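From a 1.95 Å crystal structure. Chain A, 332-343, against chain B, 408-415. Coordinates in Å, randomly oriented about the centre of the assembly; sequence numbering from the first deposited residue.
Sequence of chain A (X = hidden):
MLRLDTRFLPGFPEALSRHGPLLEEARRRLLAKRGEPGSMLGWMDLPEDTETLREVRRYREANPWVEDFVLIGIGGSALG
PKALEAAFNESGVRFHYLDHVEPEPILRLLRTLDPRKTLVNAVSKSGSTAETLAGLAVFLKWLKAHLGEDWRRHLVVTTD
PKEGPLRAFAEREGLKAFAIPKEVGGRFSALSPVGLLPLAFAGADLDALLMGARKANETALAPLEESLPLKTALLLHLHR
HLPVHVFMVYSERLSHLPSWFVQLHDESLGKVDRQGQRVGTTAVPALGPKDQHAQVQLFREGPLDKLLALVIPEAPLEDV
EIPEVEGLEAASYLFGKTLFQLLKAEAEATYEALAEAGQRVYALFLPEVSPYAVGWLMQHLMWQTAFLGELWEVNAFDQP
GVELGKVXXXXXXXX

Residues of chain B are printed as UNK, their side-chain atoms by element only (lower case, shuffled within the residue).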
ATOM      1  N   SER A 332      27.269  14.342   9.245  1.00 40.45           N
ATOM      2  CA  SER A 332      28.600  13.815   8.983  1.00 39.46           C
ATOM      3  C   SER A 332      28.755  12.327   9.294  1.00 37.16           C
ATOM      4  O   SER A 332      29.624  11.665   8.723  1.00 36.08           O
ATOM      5  CB  SER A 332      29.645  14.618   9.762  1.00 40.90           C
ATOM      6  OG  SER A 332      29.430  14.508  11.158  1.00 44.64           O
ATOM      7  N   TYR A 333      27.931  11.798  10.194  1.00 37.39           N
ATOM      8  CA  TYR A 333      28.020  10.381  10.533  1.00 38.00           C
ATOM      9  C   TYR A 333      27.582   9.519   9.346  1.00 36.98           C
ATOM     10  O   TYR A 333      27.849   8.316   9.301  1.00 37.06           O
ATOM     11  CB  TYR A 333      27.167  10.065  11.771  1.00 38.71           C
ATOM     12  CG  TYR A 333      25.668  10.096  11.557  1.00 41.31           C
ATOM     13  CD1 TYR A 333      24.953   8.923  11.294  1.00 40.53           C
ATOM     14  CD2 TYR A 333      24.958  11.293  11.647  1.00 41.42           C
ATOM     15  CE1 TYR A 333      23.568   8.945  11.131  1.00 40.67           C
ATOM     16  CE2 TYR A 333      23.573  11.327  11.485  1.00 41.84           C
ATOM     17  CZ  TYR A 333      22.885  10.152  11.229  1.00 42.52           C
ATOM     18  OH  TYR A 333      21.516  10.190  11.074  1.00 43.00           O
ATOM     19  N   LEU A 334      26.923  10.152   8.378  1.00 35.83           N
ATOM     20  CA  LEU A 334      26.459   9.462   7.181  1.00 34.84           C
ATOM     21  C   LEU A 334      27.445   9.606   6.022  1.00 35.32           C
ATOM     22  O   LEU A 334      27.489   8.750   5.136  1.00 32.87           O
ATOM     23  CB  LEU A 334      25.092  10.004   6.750  1.00 35.01           C
ATOM     24  CG  LEU A 334      23.904   9.734   7.674  1.00 35.52           C
ATOM     25  CD1 LEU A 334      22.707  10.560   7.228  1.00 34.16           C
ATOM     26  CD2 LEU A 334      23.574   8.248   7.662  1.00 33.67           C
ATOM     27  N   PHE A 335      28.231  10.683   6.026  1.00 35.58           N
ATOM     28  CA  PHE A 335      29.196  10.915   4.951  1.00 37.05           C
ATOM     29  C   PHE A 335      30.152   9.733   4.834  1.00 37.40           C
ATOM     30  O   PHE A 335      30.649   9.226   5.840  1.00 37.26           O
ATOM     31  CB  PHE A 335      30.009  12.200   5.199  1.00 37.84           C
ATOM     32  CG  PHE A 335      29.174  13.452   5.335  1.00 39.12           C
ATOM     33  CD1 PHE A 335      27.860  13.499   4.878  1.00 40.67           C
ATOM     34  CD2 PHE A 335      29.720  14.598   5.908  1.00 40.69           C
ATOM     35  CE1 PHE A 335      27.099  14.669   4.991  1.00 41.83           C
ATOM     36  CE2 PHE A 335      28.969  15.777   6.027  1.00 41.26           C
ATOM     37  CZ  PHE A 335      27.658  15.811   5.568  1.00 41.05           C
ATOM     38  N   GLY A 336      30.407   9.292   3.606  1.00 38.04           N
ATOM     39  CA  GLY A 336      31.309   8.172   3.407  1.00 38.39           C
ATOM     40  C   GLY A 336      30.600   6.833   3.363  1.00 38.19           C
ATOM     41  O   GLY A 336      31.065   5.907   2.701  1.00 38.45           O
ATOM     42  N   LYS A 337      29.483   6.720   4.076  1.00 37.56           N
ATOM     43  CA  LYS A 337      28.703   5.482   4.086  1.00 36.96           C
ATOM     44  C   LYS A 337      27.903   5.444   2.789  1.00 36.19           C
ATOM     45  O   LYS A 337      27.809   6.455   2.096  1.00 36.49           O
ATOM     46  CB  LYS A 337      27.725   5.468   5.265  1.00 37.48           C
ATOM     47  CG  LYS A 337      28.327   5.885   6.599  1.00 40.91           C
ATOM     48  CD  LYS A 337      29.479   4.985   7.011  1.00 42.79           C
ATOM     49  CE  LYS A 337      30.065   5.434   8.342  1.00 44.44           C
ATOM     50  NZ  LYS A 337      31.307   4.690   8.682  1.00 47.11           N
ATOM     51  N   THR A 338      27.325   4.288   2.466  1.00 34.70           N
ATOM     52  CA  THR A 338      26.519   4.152   1.251  1.00 32.92           C
ATOM     53  C   THR A 338      25.028   4.089   1.604  1.00 31.17           C
ATOM     54  O   THR A 338      24.659   3.848   2.754  1.00 30.62           O
ATOM     55  CB  THR A 338      26.871   2.867   0.461  1.00 33.86           C
ATOM     56  OG1 THR A 338      26.434   1.715   1.195  1.00 32.11           O
ATOM     57  CG2 THR A 338      28.375   2.775   0.226  1.00 34.20           C
ATOM     58  N   LEU A 339      24.176   4.314   0.609  1.00 29.21           N
ATOM     59  CA  LEU A 339      22.737   4.265   0.831  1.00 29.11           C
ATOM     60  C   LEU A 339      22.317   2.856   1.239  1.00 28.90           C
ATOM     61  O   LEU A 339      21.514   2.683   2.158  1.00 29.63           O
ATOM     62  CB  LEU A 339      21.976   4.697  -0.431  1.00 26.30           C
ATOM     63  CG  LEU A 339      22.029   6.197  -0.751  1.00 26.89           C
ATOM     64  CD1 LEU A 339      21.166   6.508  -1.964  1.00 24.19           C
ATOM     65  CD2 LEU A 339      21.541   6.985   0.453  1.00 25.13           C
ATOM     66  N   PHE A 340      22.858   1.845   0.566  1.00 29.85           N
ATOM     67  CA  PHE A 340      22.500   0.475   0.922  1.00 30.36           C
ATOM     68  C   PHE A 340      22.987   0.158   2.333  1.00 30.23           C
ATOM     69  O   PHE A 340      22.315  -0.542   3.094  1.00 28.51           O
ATOM     70  CB  PHE A 340      23.110  -0.535  -0.042  1.00 32.26           C
ATOM     71  CG  PHE A 340      22.636  -1.939   0.205  1.00 34.69           C
ATOM     72  CD1 PHE A 340      21.428  -2.383  -0.331  1.00 35.99           C
ATOM     73  CD2 PHE A 340      23.354  -2.790   1.041  1.00 35.83           C
ATOM     74  CE1 PHE A 340      20.939  -3.653  -0.037  1.00 37.48           C
ATOM     75  CE2 PHE A 340      22.872  -4.064   1.345  1.00 38.57           C
ATOM     76  CZ  PHE A 340      21.662  -4.495   0.804  1.00 36.12           C
ATOM     77  N   GLN A 341      24.165   0.668   2.675  1.00 30.34           N
ATOM     78  CA  GLN A 341      24.730   0.446   4.003  1.00 30.39           C
ATOM     79  C   GLN A 341      23.741   0.957   5.049  1.00 28.79           C
ATOM     80  O   GLN A 341      23.534   0.329   6.089  1.00 29.58           O
ATOM     81  CB  GLN A 341      26.058   1.192   4.133  1.00 31.41           C
ATOM     82  CG  GLN A 341      26.881   0.808   5.348  1.00 35.53           C
ATOM     83  CD  GLN A 341      28.172   1.601   5.437  1.00 37.95           C
ATOM     84  OE1 GLN A 341      28.628   2.179   4.445  1.00 38.06           O
ATOM     85  NE2 GLN A 341      28.776   1.621   6.622  1.00 39.24           N
ATOM     86  N   LEU A 342      23.131   2.105   4.766  1.00 28.84           N
ATOM     87  CA  LEU A 342      22.149   2.692   5.676  1.00 27.79           C
ATOM     88  C   LEU A 342      20.913   1.797   5.740  1.00 26.97           C
ATOM     89  O   LEU A 342      20.429   1.457   6.818  1.00 28.88           O
ATOM     90  CB  LEU A 342      21.742   4.092   5.201  1.00 26.57           C
ATOM     91  CG  LEU A 342      20.668   4.792   6.045  1.00 25.33           C
ATOM     92  CD1 LEU A 342      21.073   4.796   7.517  1.00 26.43           C
ATOM     93  CD2 LEU A 342      20.464   6.211   5.540  1.00 26.13           C
ATOM     94  N   LEU A 343      20.409   1.430   4.570  1.00 27.52           N
ATOM     95  CA  LEU A 343      19.236   0.570   4.455  1.00 27.28           C
ATOM     96  C   LEU A 343      19.419  -0.686   5.300  1.00 24.54           C
ATOM     97  O   LEU A 343      18.567  -1.025   6.122  1.00 25.14           O
ATOM     98  CB  LEU A 343      19.020   0.199   2.981  1.00 27.60           C
ATOM     99  CG  LEU A 343      17.970  -0.845   2.581  1.00 29.89           C
ATOM    100  CD1 LEU A 343      16.642  -0.547   3.260  1.00 31.77           C
ATOM    101  CD2 LEU A 343      17.811  -0.839   1.048  1.00 29.37           C
TER
ATOM    102  N   UNK B 408      20.365   2.037  17.438  1.00 32.58           N
ATOM    103  CA  UNK B 408      20.985   0.828  16.919  1.00 32.60           C
ATOM    104  C   UNK B 408      21.485   1.041  15.492  1.00 33.19           C
ATOM    105  O   UNK B 408      22.523   0.496  15.111  1.00 32.81           O
ATOM    106  c   UNK B 408      18.527  -1.821  18.359  1.00 32.42           C
ATOM    107  c   UNK B 408      19.994  -0.335  16.977  1.00 32.55           C
ATOM    108  c   UNK B 408      20.790  -1.143  19.199  1.00 32.87           C
ATOM    109  c   UNK B 408      19.568  -0.708  18.400  1.00 32.00           C
ATOM    110  N   UNK B 409      20.753   1.830  14.703  1.00 33.17           N
ATOM    111  CA  UNK B 409      21.167   2.103  13.327  1.00 32.80           C
ATOM    112  C   UNK B 409      22.503   2.848  13.322  1.00 34.38           C
ATOM    113  O   UNK B 409      23.399   2.537  12.536  1.00 32.60           O
ATOM    114  c   UNK B 409      20.653   3.351  11.197  1.00 32.36           C
ATOM    115  o   UNK B 409      18.909   2.229  12.401  1.00 32.67           O
ATOM    116  c   UNK B 409      20.127   2.968  12.567  1.00 32.69           C
ATOM    117  N   UNK B 410      22.627   3.843  14.192  1.00 35.30           N
ATOM    118  CA  UNK B 410      23.860   4.616  14.280  1.00 38.19           C
ATOM    119  C   UNK B 410      25.023   3.713  14.677  1.00 38.84           C
ATOM    120  O   UNK B 410      26.123   3.837  14.138  1.00 38.53           O
ATOM    121  c   UNK B 410      23.710   5.741  15.303  1.00 40.32           C
ATOM    122  c   UNK B 410      23.113   7.024  14.757  1.00 43.92           C
ATOM    123  c   UNK B 410      22.722   7.939  15.904  1.00 48.20           C
ATOM    124  n   UNK B 410      22.387   9.291  15.469  1.00 51.56           N
ATOM    125  n   UNK B 410      22.889  11.434  14.795  1.00 54.29           N
ATOM    126  n   UNK B 410      24.584   9.958  15.269  1.00 54.05           N
ATOM    127  c   UNK B 410      23.287  10.226  15.175  1.00 53.31           C
ATOM    128  N   UNK B 411      24.771   2.801  15.612  1.00 39.77           N
ATOM    129  CA  UNK B 411      25.802   1.878  16.077  1.00 42.52           C
ATOM    130  C   UNK B 411      26.369   1.031  14.940  1.00 43.19           C
ATOM    131  O   UNK B 411      27.585   0.961  14.756  1.00 42.91           O
ATOM    132  c   UNK B 411      23.805   1.308  20.735  1.00 51.52           C
ATOM    133  n   UNK B 411      24.561   2.500  21.218  1.00 51.63           N
ATOM    134  c   UNK B 411      25.246   0.945  17.159  1.00 43.72           C
ATOM    135  c   UNK B 411      24.732   1.646  18.408  1.00 48.21           C
ATOM    136  c   UNK B 411      24.469   0.646  19.530  1.00 50.52           C
ATOM    137  N   UNK B 412      25.484   0.394  14.179  1.00 43.50           N
ATOM    138  CA  UNK B 412      25.902  -0.461  13.075  1.00 44.01           C
ATOM    139  C   UNK B 412      26.562   0.328  11.948  1.00 44.96           C
ATOM    140  O   UNK B 412      27.357  -0.218  11.187  1.00 45.78           O
ATOM    141  c   UNK B 412      22.984  -3.063  13.149  1.00 47.14           C
ATOM    142  c   UNK B 412      24.704  -1.264  12.559  1.00 44.52           C
ATOM    143  c   UNK B 412      24.020  -2.075  13.668  1.00 46.13           C
ATOM    144  n   UNK B 412      24.156  -6.333  11.966  1.00 50.39           N
ATOM    145  c   UNK B 412      23.580  -5.427  12.742  1.00 49.47           C
ATOM    146  n   UNK B 412      22.994  -5.806  13.871  1.00 48.68           N
ATOM    147  n   UNK B 412      23.590  -4.148  12.380  1.00 49.45           N
ATOM    148  N   UNK B 413      26.247   1.616  11.851  1.00 45.64           N
ATOM    149  CA  UNK B 413      26.838   2.462  10.820  1.00 46.92           C
ATOM    150  C   UNK B 413      28.272   2.847  11.174  1.00 48.69           C
ATOM    151  O   UNK B 413      29.155   2.855  10.318  1.00 48.55           O
ATOM    152  c   UNK B 413      24.858   3.771   9.651  1.00 45.98           C
ATOM    153  c   UNK B 413      24.164   5.124   9.732  1.00 45.24           C
ATOM    154  c   UNK B 413      25.381   3.523   8.244  1.00 44.59           C
ATOM    155  c   UNK B 413      26.019   3.744  10.641  1.00 45.98           C
ATOM    156  N   UNK B 414      28.484   3.165  12.448  1.00 50.41           N
ATOM    157  CA  UNK B 414      29.785   3.587  12.956  1.00 52.75           C
ATOM    158  C   UNK B 414      30.863   2.497  13.018  1.00 54.60           C
ATOM    159  O   UNK B 414      31.989   2.718  12.575  1.00 55.60           O
ATOM    160  c   UNK B 414      29.611   4.221  14.331  1.00 51.13           C
ATOM    161  N   UNK B 415      30.522   1.330  13.567  1.00 56.09           N
ATOM    162  CA  UNK B 415      31.488   0.242  13.683  1.00 57.38           C
ATOM    163  C   UNK B 415      31.043  -1.067  13.049  1.00 59.02           C
ATOM    164  O   UNK B 415      31.923  -1.919  12.728  1.00 59.64           O
ATOM    165  OXT UNK B 415      29.815  -1.289  12.890  1.00 59.96           O
TER
HETATM  166  O   HOH W   1      27.384  -0.206   8.260  1.00 39.47           O

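Position 408 carries four carbons and no heteroatom, forked at the second; the chain is leucine, L408(B). It lies out of reach of the chain A stretch and buries no area against it.

At 409 the first side-chain carbon bears one oxygen and one carbon, and that terminal carbon packs on L342(A); the branched pattern is threonine. In T409(B) the CA-to-CB bond points toward the other stretch, and CG2 lies 4.0 Å from CD1 of L342(A), while the hydroxyl is hydrogen-bonded elsewhere in the structure.

Position 410 has three carbons, a nitrogen, then a carbon holding two more nitrogens, a flat end lying over the ring of Y333(A): a guanidinium, so arginine. The CA-to-CB bond of R410(B) runs sideways, but the extended chain brings its end nearer. The guanidinium lies flat on the tyrosine, planes at 27°, with CZ of R410(B) 3.9 Å from the centroid of the Y333(A) ring and only 13° off the normal. NH2 of R410(B) comes within 3.4 Å of CE2 of Y333(A), so charge meets the pi face in a cation-pi contact.

Four carbons in a row end in nitrogen at 411, which is lysine; K411(B) stays out of reach. The atoms at 412 repeat the guanidinium pattern, giving a second arginine, but the side chain of R412(B) makes no contact with the chain A stretch. Its backbone contributes instead: water 1 donates to O of R412(B) at 2.9 Å and accepts from NE2 of Q341(A) at 2.8 Å.

Position 413 again shows four carbons, forked at the second, with neighbours from several chain A side chains. This is leucine, and L413(B) has the largest covered area of either stretch. Its CD1 sits 3.8 Å from CD2 of L334(A), 3.8 Å from CD1 of L342(A) and 4.1 Å from CE1 of Y333(A), near the plane of that ring. Its CD2 lies 4.1 Å from CG of K337(A).

A single carbon at 414 means alanine; A414(B) points sideways and is only lightly covered. Position 415 has no side-chain atom, hence glycine, and G415(B) ends the chain in a carboxylate.

The rule here is one apolar knob with polar contacts around it. L413(B) fits among Y333(A), L334(A) and L342(A), and its carbonyl O accepts a weak hydrogen bond from NZ of K337(A) at 3.3 Å. Y333(A) serves twice, offering a face to R410(B) and an edge to L413(B). On chain A, T338(A) caps the helix by accepting from N of Q341(A) at its OG1, 2.9 Å away; the same glutamine reaches the water that bridges to chain B.

Chain B, residues 408-415: LTRKRLAG
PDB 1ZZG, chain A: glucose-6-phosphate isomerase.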